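Local coordinates for protein HpcH/HpaI aldolase (Desulfitobacterium hafniense, PDB 3QZ6) that is of unassigned function but belongs to the HpcH/HpaI aldolase/citrate lyase family and folds as an eight-stranded parallel TIM barrel, at residues Gln98-Arg104 and Ser161-Val165; Ile150-Lys154 and Asp177-Leu182; Asp169-Pro175 and Val209-Phe214. The contacts are given in a common frame with arbitrary orientation. Residue numbers count along the deposited sequence, not the author numbering.

Contact 1: residues Gln98-Arg104 and Ser161-Val165; sequences QSAETMR and SILAV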
loop_
_atom_site.group_PDB
_atom_site.type_symbol
_atom_site.label_atom_id
_atom_site.label_comp_id
_atom_site.label_asym_id
_atom_site.label_seq_id
_atom_site.Cartn_x
_atom_site.Cartn_y
_atom_site.Cartn_z
ATOM N N GLN A 98 -4.267 -4.612 -31.268
ATOM C CA GLN A 98 -5.272 -4.659 -32.325
ATOM C C GLN A 98 -4.821 -5.317 -33.628
ATOM O O GLN A 98 -5.613 -5.424 -34.561
ATOM C CB GLN A 98 -5.773 -3.250 -32.632
ATOM C CG GLN A 98 -6.531 -2.600 -31.504
ATOM C CD GLN A 98 -7.369 -1.441 -31.992
ATOM O OE1 GLN A 98 -8.343 -1.631 -32.725
ATOM N NE2 GLN A 98 -6.988 -0.229 -31.603
ATOM N N SER A 99 -3.566 -5.743 -33.717
ATOM C CA SER A 99 -3.094 -6.339 -34.971
ATOM C C SER A 99 -1.865 -7.199 -34.765
ATOM O O SER A 99 -1.159 -7.056 -33.767
ATOM C CB SER A 99 -2.722 -5.235 -35.958
ATOM O OG SER A 99 -1.614 -4.514 -35.450
ATOM N N ALA A 100 -1.604 -8.080 -35.723
ATOM C CA ALA A 100 -0.406 -8.904 -35.694
ATOM C C ALA A 100 0.828 -8.010 -35.673
ATOM O O ALA A 100 1.826 -8.339 -35.037
ATOM C CB ALA A 100 -0.361 -9.842 -36.907
ATOM N N GLU A 101 0.753 -6.871 -36.357
ATOM C CA GLU A 101 1.928 -6.023 -36.507
ATOM C C GLU A 101 2.462 -5.546 -35.150
ATOM O O GLU A 101 3.669 -5.506 -34.930
ATOM C CB GLU A 101 1.645 -4.840 -37.432
ATOM C CG GLU A 101 2.851 -3.917 -37.616
ATOM C CD GLU A 101 4.127 -4.666 -38.015
ATOM O OE1 GLU A 101 4.050 -5.570 -38.883
ATOM O OE2 GLU A 101 5.205 -4.349 -37.453
ATOM N N THR A 102 1.561 -5.189 -34.241
ATOM C CA THR A 102 1.973 -4.747 -32.912
ATOM C C THR A 102 2.756 -5.848 -32.202
ATOM O O THR A 102 3.759 -5.587 -31.545
ATOM C CB THR A 102 0.759 -4.347 -32.067
ATOM O OG1 THR A 102 0.121 -3.216 -32.674
ATOM C CG2 THR A 102 1.178 -3.988 -30.648
HETATM N N MSE A 103 2.285 -7.083 -32.335
HETATM C CA MSE A 103 2.972 -8.220 -31.737
HETATM C C MSE A 103 4.307 -8.496 -32.424
HETATM O O MSE A 103 5.303 -8.804 -31.758
HETATM C CB MSE A 103 2.090 -9.466 -31.785
HETATM C CG MSE A 103 0.881 -9.408 -30.871
HETATM SE SE MSE A 103 1.382 -9.134 -28.985
HETATM C CE MSE A 103 1.188 -7.290 -28.902
ATOM N N ARG A 104 4.340 -8.396 -33.750
ATOM C CA ARG A 104 5.604 -8.612 -34.453
ATOM C C ARG A 104 6.653 -7.614 -33.978
ATOM O O ARG A 104 7.807 -7.974 -33.754
ATOM C CB ARG A 104 5.428 -8.539 -35.973
ATOM C CG ARG A 104 4.776 -9.796 -36.559
ATOM C CD ARG A 104 4.909 -9.850 -38.078
ATOM N NE ARG A 104 4.009 -8.908 -38.734
ATOM C CZ ARG A 104 2.775 -9.210 -39.125
ATOM N NH1 ARG A 104 2.019 -8.287 -39.708
ATOM N NH2 ARG A 104 2.295 -10.433 -38.924
ATOM N N SER A 161 -5.142 -13.998 -36.048
ATOM C CA SER A 161 -3.993 -13.328 -36.633
ATOM C C SER A 161 -3.085 -12.751 -35.538
ATOM O O SER A 161 -1.860 -12.840 -35.602
ATOM C CB SER A 161 -4.471 -12.214 -37.564
ATOM O OG SER A 161 -3.380 -11.549 -38.164
ATOM N N ILE A 162 -3.685 -12.163 -34.521
ATOM C CA ILE A 162 -2.881 -11.583 -33.453
ATOM C C ILE A 162 -2.111 -12.659 -32.691
ATOM O O ILE A 162 -0.909 -12.525 -32.461
ATOM C CB ILE A 162 -3.743 -10.740 -32.503
ATOM C CG1 ILE A 162 -4.295 -9.529 -33.261
ATOM C CG2 ILE A 162 -2.927 -10.317 -31.266
ATOM C CD1 ILE A 162 -5.385 -8.759 -32.542
ATOM N N LEU A 163 -2.796 -13.739 -32.327
ATOM C CA LEU A 163 -2.189 -14.781 -31.494
ATOM C C LEU A 163 -1.286 -15.764 -32.243
ATOM O O LEU A 163 -0.585 -16.554 -31.615
ATOM C CB LEU A 163 -3.262 -15.544 -30.711
ATOM C CG LEU A 163 -4.131 -14.675 -29.799
ATOM C CD1 LEU A 163 -5.067 -15.544 -28.961
ATOM C CD2 LEU A 163 -3.258 -13.814 -28.904
ATOM N N ALA A 164 -1.296 -15.720 -33.575
ATOM C CA ALA A 164 -0.450 -16.613 -34.365
ATOM C C ALA A 164 0.984 -16.097 -34.491
ATOM O O ALA A 164 1.870 -16.818 -34.939
ATOM C CB ALA A 164 -1.055 -16.844 -35.767
ATOM N N VAL A 165 1.212 -14.845 -34.108
ATOM C CA VAL A 165 2.552 -14.277 -34.188
ATOM C C VAL A 165 3.499 -15.061 -33.286
ATOM O O VAL A 165 3.205 -15.292 -32.117
ATOM C CB VAL A 165 2.565 -12.776 -33.812
ATOM C CG1 VAL A 165 3.985 -12.268 -33.716
ATOM C CG2 VAL A 165 1.772 -11.955 -34.855
HETATM O O HOH W 1 -3.680 -8.627 -37.522
#
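Apolar packing holds most of this contact together. The closest backbone approach is Ala100 to Ile162, whose CA atoms lie 4.3 Å apart, near enough for small and branched side chains to interlock. Val165 points toward the other segment and fills the groove between Ala100 and Met103: its CG2 lies 3.6 Å from Ala100 CB, and its CG1 lies 3.9 Å from CB of Met103, which is selenomethionine here. Val165 CG1 also sits 3.8 Å from Arg104 CG, so the aliphatic start of that arginine joins the apolar patch. Ile162 reaches in with two branches: CD1 is 3.7 Å from Gln98 C, while CG2 is 3.9 Å from Met103 CG. In the TIM barrel these are pieces of the outer layer: helix 100-110 follows strand 91-94, helix 159-163 lies beyond the next strand, 145-150, and the two meet outside the sheet. Met103 packs inward on Ile94 of strand 91-94, while Ile162 also touches Val97 and, on helix 153-157, Ala155.

The polar link is made through water. Water 1 accepts from Ala100 N at 2.8 Å and lies 3.0 Å from Ser161 OG, satisfying an NH that the first turn of the helix leaves without an intrahelical acceptor.

Two further polar contacts lie within Gln98-Arg104. Ser99 is the N-cap, with its OG accepting a weak, 3.5 Å bond from Thr102 N. On the outer side Arg104 NE forms a salt bridge with Glu101 OE1 at 3.3 Å.

Contact 2: residues Ile150-Lys154 and Asp177-Leu182; sequences IEHVK and DLSNDL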
loop_
_atom_site.group_PDB
_atom_site.type_symbol
_atom_site.label_atom_id
_atom_site.label_comp_id
_atom_site.label_asym_id
_atom_site.label_seq_id
_atom_site.Cartn_x
_atom_site.Cartn_y
_atom_site.Cartn_z
ATOM N N ILE A 150 -6.275 -7.712 -24.772
ATOM C CA ILE A 150 -7.314 -7.460 -25.764
ATOM C C ILE A 150 -8.390 -6.548 -25.193
ATOM O O ILE A 150 -8.972 -6.846 -24.148
ATOM C CB ILE A 150 -7.985 -8.786 -26.185
ATOM C CG1 ILE A 150 -6.947 -9.771 -26.749
ATOM C CG2 ILE A 150 -9.108 -8.525 -27.171
ATOM C CD1 ILE A 150 -6.154 -9.257 -27.967
ATOM N N GLU A 151 -8.661 -5.441 -25.874
ATOM C CA GLU A 151 -9.622 -4.459 -25.377
ATOM C C GLU A 151 -10.585 -3.949 -26.448
ATOM O O GLU A 151 -11.372 -3.046 -26.182
ATOM C CB GLU A 151 -8.884 -3.238 -24.813
ATOM C CG GLU A 151 -7.859 -3.534 -23.756
ATOM C CD GLU A 151 -7.303 -2.256 -23.139
ATOM O OE1 GLU A 151 -6.776 -1.401 -23.897
ATOM O OE2 GLU A 151 -7.409 -2.102 -21.898
ATOM N N HIS A 152 -10.512 -4.500 -27.654
ATOM C CA HIS A 152 -11.312 -3.988 -28.767
ATOM C C HIS A 152 -12.066 -5.115 -29.451
ATOM O O HIS A 152 -11.538 -6.212 -29.619
ATOM C CB HIS A 152 -10.431 -3.279 -29.806
ATOM C CG HIS A 152 -9.690 -2.090 -29.275
ATOM N ND1 HIS A 152 -8.473 -2.195 -28.639
ATOM C CD2 HIS A 152 -9.988 -0.768 -29.301
ATOM C CE1 HIS A 152 -8.057 -0.991 -28.283
ATOM N NE2 HIS A 152 -8.957 -0.108 -28.675
ATOM N N VAL A 153 -13.302 -4.839 -29.849
ATOM C CA VAL A 153 -14.093 -5.798 -30.616
ATOM C C VAL A 153 -13.362 -6.218 -31.888
ATOM O O VAL A 153 -13.405 -7.377 -32.294
ATOM C CB VAL A 153 -15.465 -5.209 -30.975
ATOM C CG1 VAL A 153 -16.249 -6.167 -31.876
ATOM C CG2 VAL A 153 -16.240 -4.899 -29.705
ATOM N N LYS A 154 -12.684 -5.264 -32.510
ATOM C CA LYS A 154 -11.936 -5.524 -33.735
ATOM C C LYS A 154 -10.799 -6.523 -33.496
ATOM O O LYS A 154 -10.499 -7.364 -34.352
ATOM C CB LYS A 154 -11.398 -4.202 -34.289
ATOM C CG LYS A 154 -10.222 -4.307 -35.239
ATOM C CD LYS A 154 -9.528 -2.949 -35.340
ATOM C CE LYS A 154 -8.422 -2.929 -36.388
ATOM N NZ LYS A 154 -7.794 -1.576 -36.494
ATOM N N ASP A 177 -12.068 -1.248 -20.858
ATOM C CA ASP A 177 -11.987 -0.729 -22.224
ATOM C C ASP A 177 -12.823 -1.581 -23.179
ATOM O O ASP A 177 -13.482 -1.056 -24.073
ATOM C CB ASP A 177 -10.536 -0.654 -22.719
ATOM C CG ASP A 177 -9.788 0.583 -22.190
ATOM O OD1 ASP A 177 -10.333 1.707 -22.251
ATOM O OD2 ASP A 177 -8.647 0.427 -21.712
ATOM N N LEU A 178 -12.786 -2.897 -22.999
ATOM C CA LEU A 178 -13.548 -3.777 -23.876
ATOM C C LEU A 178 -15.035 -3.495 -23.738
ATOM O O LEU A 178 -15.741 -3.354 -24.735
ATOM C CB LEU A 178 -13.263 -5.243 -23.573
ATOM C CG LEU A 178 -13.999 -6.269 -24.444
ATOM C CD1 LEU A 178 -13.628 -6.121 -25.928
ATOM C CD2 LEU A 178 -13.692 -7.679 -23.954
ATOM N N SER A 179 -15.513 -3.404 -22.500
ATOM C CA SER A 179 -16.918 -3.076 -22.273
ATOM C C SER A 179 -17.228 -1.723 -22.906
ATOM O O SER A 179 -18.305 -1.516 -23.452
ATOM C CB SER A 179 -17.262 -3.083 -20.776
ATOM O OG SER A 179 -16.572 -2.059 -20.072
ATOM N N ASN A 180 -16.268 -0.806 -22.860
ATOM C CA ASN A 180 -16.466 0.486 -23.499
ATOM C C ASN A 180 -16.618 0.325 -24.999
ATOM O O ASN A 180 -17.486 0.950 -25.611
ATOM C CB ASN A 180 -15.325 1.463 -23.191
ATOM C CG ASN A 180 -15.673 2.903 -23.581
ATOM O OD1 ASN A 180 -16.849 3.280 -23.645
ATOM N ND2 ASN A 180 -14.652 3.711 -23.828
ATOM N N ASP A 181 -15.779 -0.520 -25.592
ATOM C CA ASP A 181 -15.829 -0.726 -27.034
ATOM C C ASP A 181 -17.133 -1.408 -27.449
ATOM O O ASP A 181 -17.574 -1.263 -28.585
ATOM C CB ASP A 181 -14.629 -1.538 -27.530
ATOM C CG ASP A 181 -14.296 -1.253 -28.991
ATOM O OD1 ASP A 181 -14.312 -0.068 -29.388
ATOM O OD2 ASP A 181 -14.018 -2.204 -29.748
ATOM N N LEU A 182 -17.743 -2.153 -26.530
ATOM C CA LEU A 182 -19.029 -2.800 -26.794
ATOM C C LEU A 182 -20.199 -1.848 -26.559
ATOM O O LEU A 182 -21.360 -2.232 -26.698
ATOM C CB LEU A 182 -19.192 -4.043 -25.917
ATOM C CG LEU A 182 -18.345 -5.245 -26.338
ATOM C CD1 LEU A 182 -18.125 -6.180 -25.161
ATOM C CD2 LEU A 182 -18.990 -5.979 -27.536
HETATM O O HOH W 2 -9.407 -1.910 -19.618
HETATM O O HOH W 3 -13.117 -2.279 -32.172
#
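Asp177 comes first, its CA-to-CB bond pointing toward Ile150-Lys154, and it meets a like charge: its OD2 lies only 2.8 Å from Glu151 OE2, two acceptor atoms without a hydrogen bond between them. Water 2 sits beside the pair, accepting from Asp177 N at 3.0 Å and lying 3.0 Å from Glu151 OE2, to which it can donate. The next residue, Leu178, marks the closest backbone approach, 4.3 Å from CA to CA of Glu151. Its CA makes a CA-H...O contact of 3.3 Å with Glu151 O, and its CD1 packs 3.9 Å from His152 N, while the same side chain also touches Cys196 and Tyr197 of helix 191-207.

Glu151 and Asp177 lie just beyond the C-terminal ends of strands 145-150 and 170-173, the end of a TIM barrel that carries the active site. In metal-dependent relatives of this family an acidic pair in such a position holds a divalent ion; the close carboxylates here are consistent with such a site, although no metal lies between them in these coordinates.

Farther along, Asp181 also points toward the first segment. Its OD2 accepts from Val153 N at 2.7 Å, satisfying a first-turn NH of helix 153-157 that has no acceptor within the helix, right after His152 at the N-cap position. The same oxygen also accepts a hydrogen bond from water 3 at 2.6 Å, and that water accepts from Lys154 N at 3.0 Å. Leu182 then adds an apolar touch, its CD2 lying 3.7 Å from Val153 CG2.

Contact 3: residues Asp169-Pro175 and Val209-Phe214; sequences DAVIFGP and VVKGFF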
loop_
_atom_site.group_PDB
_atom_site.type_symbol
_atom_site.label_atom_id
_atom_site.label_comp_id
_atom_site.label_asym_id
_atom_site.label_seq_id
_atom_site.Cartn_x
_atom_site.Cartn_y
_atom_site.Cartn_z
ATOM N N ASP A 169 3.250 -15.193 -25.939
ATOM C CA ASP A 169 3.158 -16.248 -24.932
ATOM C C ASP A 169 1.751 -16.432 -24.377
ATOM O O ASP A 169 1.340 -17.550 -24.067
ATOM C CB ASP A 169 4.135 -15.965 -23.785
ATOM C CG ASP A 169 5.580 -16.007 -24.245
ATOM O OD1 ASP A 169 5.980 -17.045 -24.808
ATOM O OD2 ASP A 169 6.302 -14.999 -24.081
ATOM N N ALA A 170 1.006 -15.340 -24.255
ATOM C CA ALA A 170 -0.254 -15.408 -23.534
ATOM C C ALA A 170 -1.196 -14.298 -23.971
ATOM O O ALA A 170 -0.770 -13.321 -24.595
ATOM C CB ALA A 170 0.013 -15.315 -22.033
ATOM N N VAL A 171 -2.475 -14.446 -23.642
ATOM C CA VAL A 171 -3.451 -13.409 -23.953
ATOM C C VAL A 171 -4.306 -13.118 -22.719
ATOM O O VAL A 171 -4.574 -14.009 -21.911
ATOM C CB VAL A 171 -4.341 -13.814 -25.159
ATOM C CG1 VAL A 171 -5.217 -15.006 -24.805
ATOM C CG2 VAL A 171 -5.191 -12.640 -25.613
ATOM N N ILE A 172 -4.710 -11.862 -22.568
ATOM C CA ILE A 172 -5.534 -11.457 -21.440
ATOM C C ILE A 172 -6.478 -10.340 -21.904
ATOM O O ILE A 172 -6.421 -9.922 -23.060
ATOM C CB ILE A 172 -4.655 -11.058 -20.213
ATOM C CG1 ILE A 172 -5.468 -11.070 -18.924
ATOM C CG2 ILE A 172 -3.983 -9.710 -20.417
ATOM C CD1 ILE A 172 -4.592 -11.071 -17.667
ATOM N N PHE A 173 -7.361 -9.882 -21.023
ATOM C CA PHE A 173 -8.342 -8.861 -21.382
ATOM C C PHE A 173 -8.219 -7.603 -20.539
ATOM O O PHE A 173 -7.746 -7.650 -19.397
ATOM C CB PHE A 173 -9.752 -9.424 -21.216
ATOM C CG PHE A 173 -9.932 -10.755 -21.875
ATOM C CD1 PHE A 173 -10.088 -10.838 -23.248
ATOM C CD2 PHE A 173 -9.896 -11.919 -21.128
ATOM C CE1 PHE A 173 -10.231 -12.062 -23.868
ATOM C CE2 PHE A 173 -10.039 -13.150 -21.739
ATOM C CZ PHE A 173 -10.205 -13.221 -23.112
ATOM N N GLY A 174 -8.668 -6.488 -21.106
ATOM C CA GLY A 174 -8.877 -5.258 -20.356
ATOM C C GLY A 174 -10.374 -5.010 -20.344
ATOM O O GLY A 174 -10.916 -4.402 -21.263
ATOM N N PRO A 175 -11.062 -5.507 -19.311
ATOM C CA PRO A 175 -12.533 -5.536 -19.344
ATOM C C PRO A 175 -13.182 -4.154 -19.434
ATOM O O PRO A 175 -14.214 -4.007 -20.087
ATOM C CB PRO A 175 -12.901 -6.223 -18.025
ATOM C CG PRO A 175 -11.682 -6.990 -17.636
ATOM C CD PRO A 175 -10.516 -6.179 -18.120
ATOM N N VAL A 209 -1.522 -20.711 -27.265
ATOM C CA VAL A 209 -1.187 -19.533 -26.464
ATOM C C VAL A 209 -1.803 -19.639 -25.060
ATOM O O VAL A 209 -2.935 -20.082 -24.903
ATOM C CB VAL A 209 -1.666 -18.249 -27.187
ATOM C CG1 VAL A 209 -1.657 -17.037 -26.262
ATOM C CG2 VAL A 209 -0.815 -17.993 -28.437
ATOM N N VAL A 210 -1.055 -19.237 -24.034
ATOM C CA VAL A 210 -1.557 -19.317 -22.669
ATOM C C VAL A 210 -2.743 -18.375 -22.457
ATOM O O VAL A 210 -2.761 -17.250 -22.948
ATOM C CB VAL A 210 -0.444 -19.019 -21.636
ATOM C CG1 VAL A 210 -1.031 -18.841 -20.241
ATOM C CG2 VAL A 210 0.595 -20.121 -21.639
ATOM N N LYS A 211 -3.734 -18.847 -21.719
ATOM C CA LYS A 211 -4.915 -18.052 -21.438
ATOM C C LYS A 211 -4.777 -17.326 -20.096
ATOM O O LYS A 211 -4.371 -17.919 -19.100
ATOM C CB LYS A 211 -6.158 -18.952 -21.470
ATOM C CG LYS A 211 -6.507 -19.413 -22.892
ATOM C CD LYS A 211 -7.605 -20.471 -22.928
ATOM C CE LYS A 211 -7.168 -21.750 -22.230
ATOM N NZ LYS A 211 -7.969 -22.916 -22.715
ATOM N N GLY A 212 -5.085 -16.032 -20.090
ATOM C CA GLY A 212 -5.004 -15.235 -18.876
ATOM C C GLY A 212 -6.365 -14.642 -18.578
ATOM O O GLY A 212 -7.252 -14.665 -19.430
ATOM N N PHE A 213 -6.555 -14.144 -17.362
ATOM C CA PHE A 213 -7.817 -13.502 -17.012
ATOM C C PHE A 213 -7.610 -12.493 -15.897
ATOM O O PHE A 213 -6.901 -12.764 -14.932
ATOM C CB PHE A 213 -8.844 -14.539 -16.568
ATOM C CG PHE A 213 -10.251 -14.001 -16.477
ATOM C CD1 PHE A 213 -11.061 -13.956 -17.602
ATOM C CD2 PHE A 213 -10.764 -13.554 -15.268
ATOM C CE1 PHE A 213 -12.363 -13.467 -17.527
ATOM C CE2 PHE A 213 -12.066 -13.061 -15.183
ATOM C CZ PHE A 213 -12.868 -13.024 -16.318
ATOM N N PHE A 214 -8.234 -11.331 -16.036
ATOM C CA PHE A 214 -8.201 -10.322 -14.991
ATOM C C PHE A 214 -9.550 -10.142 -14.333
ATOM O O PHE A 214 -10.553 -9.924 -15.011
ATOM C CB PHE A 214 -7.772 -8.968 -15.546
ATOM C CG PHE A 214 -7.862 -7.852 -14.535
ATOM C CD1 PHE A 214 -6.973 -7.794 -13.468
ATOM C CD2 PHE A 214 -8.846 -6.877 -14.637
ATOM C CE1 PHE A 214 -7.049 -6.757 -12.527
ATOM C CE2 PHE A 214 -8.934 -5.849 -13.703
ATOM C CZ PHE A 214 -8.027 -5.787 -12.644
#
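Three backbone hydrogen bonds zip these strands together in parallel. Val210 N donates to Asp169 O at 2.9 Å, Val171 N donates to Val210 O at 2.9 Å, and Gly212 N gives a weak bond of 2.8 Å to Val171 O, bent to 129° at the hydrogen. Val210 thus uses both its NH and its carbonyl on this neighbour. On its other edge strand 170-173 bonds to 145-150 through Ala170 and Ile172. Gly212 O, where the strands part, is satisfied instead by Tyr201 OH of helix 191-207. The charged ends look elsewhere: Asp169 OD1 pairs with Lys7 and its OD2 accepts from Ile146 N, and Lys211 NZ bridges to Asp205. Gly212 lets the strands close in, since a CB there would run into Val171 O. Farther along, Pro175 CD sits 3.9 Å from Phe214 CD2, at the ring edge. Adjacent parallel strands linked through helices 175-181 and 191-207 form a beta-alpha-beta crossover, the repeating unit of the TIM barrel.

In the fold
From the N terminus, Gln98-Arg104 opens contact 1, which closes a loop of 56 residues at Ser161-Val165. Before that happens, Ile150-Lys154 opens contact 2, so the two cross; contact 2 shuts a shorter loop of 22 residues at Asp177-Leu182. Contact 3 starts inside that loop with Asp169-Pro175 and ends beyond it at Val209-Phe214, crossing contact 2 but following contact 1 in series. The effect is an overlapping chain of closures around one side of the barrel: contact 1 joins outer helices, contact 2 ties the turn after strand 145-150 and the start of helix 153-157 to helix 175-181, which follows strand 170-173, and contact 3 pairs strand 170-173 with the next strand of the sheet.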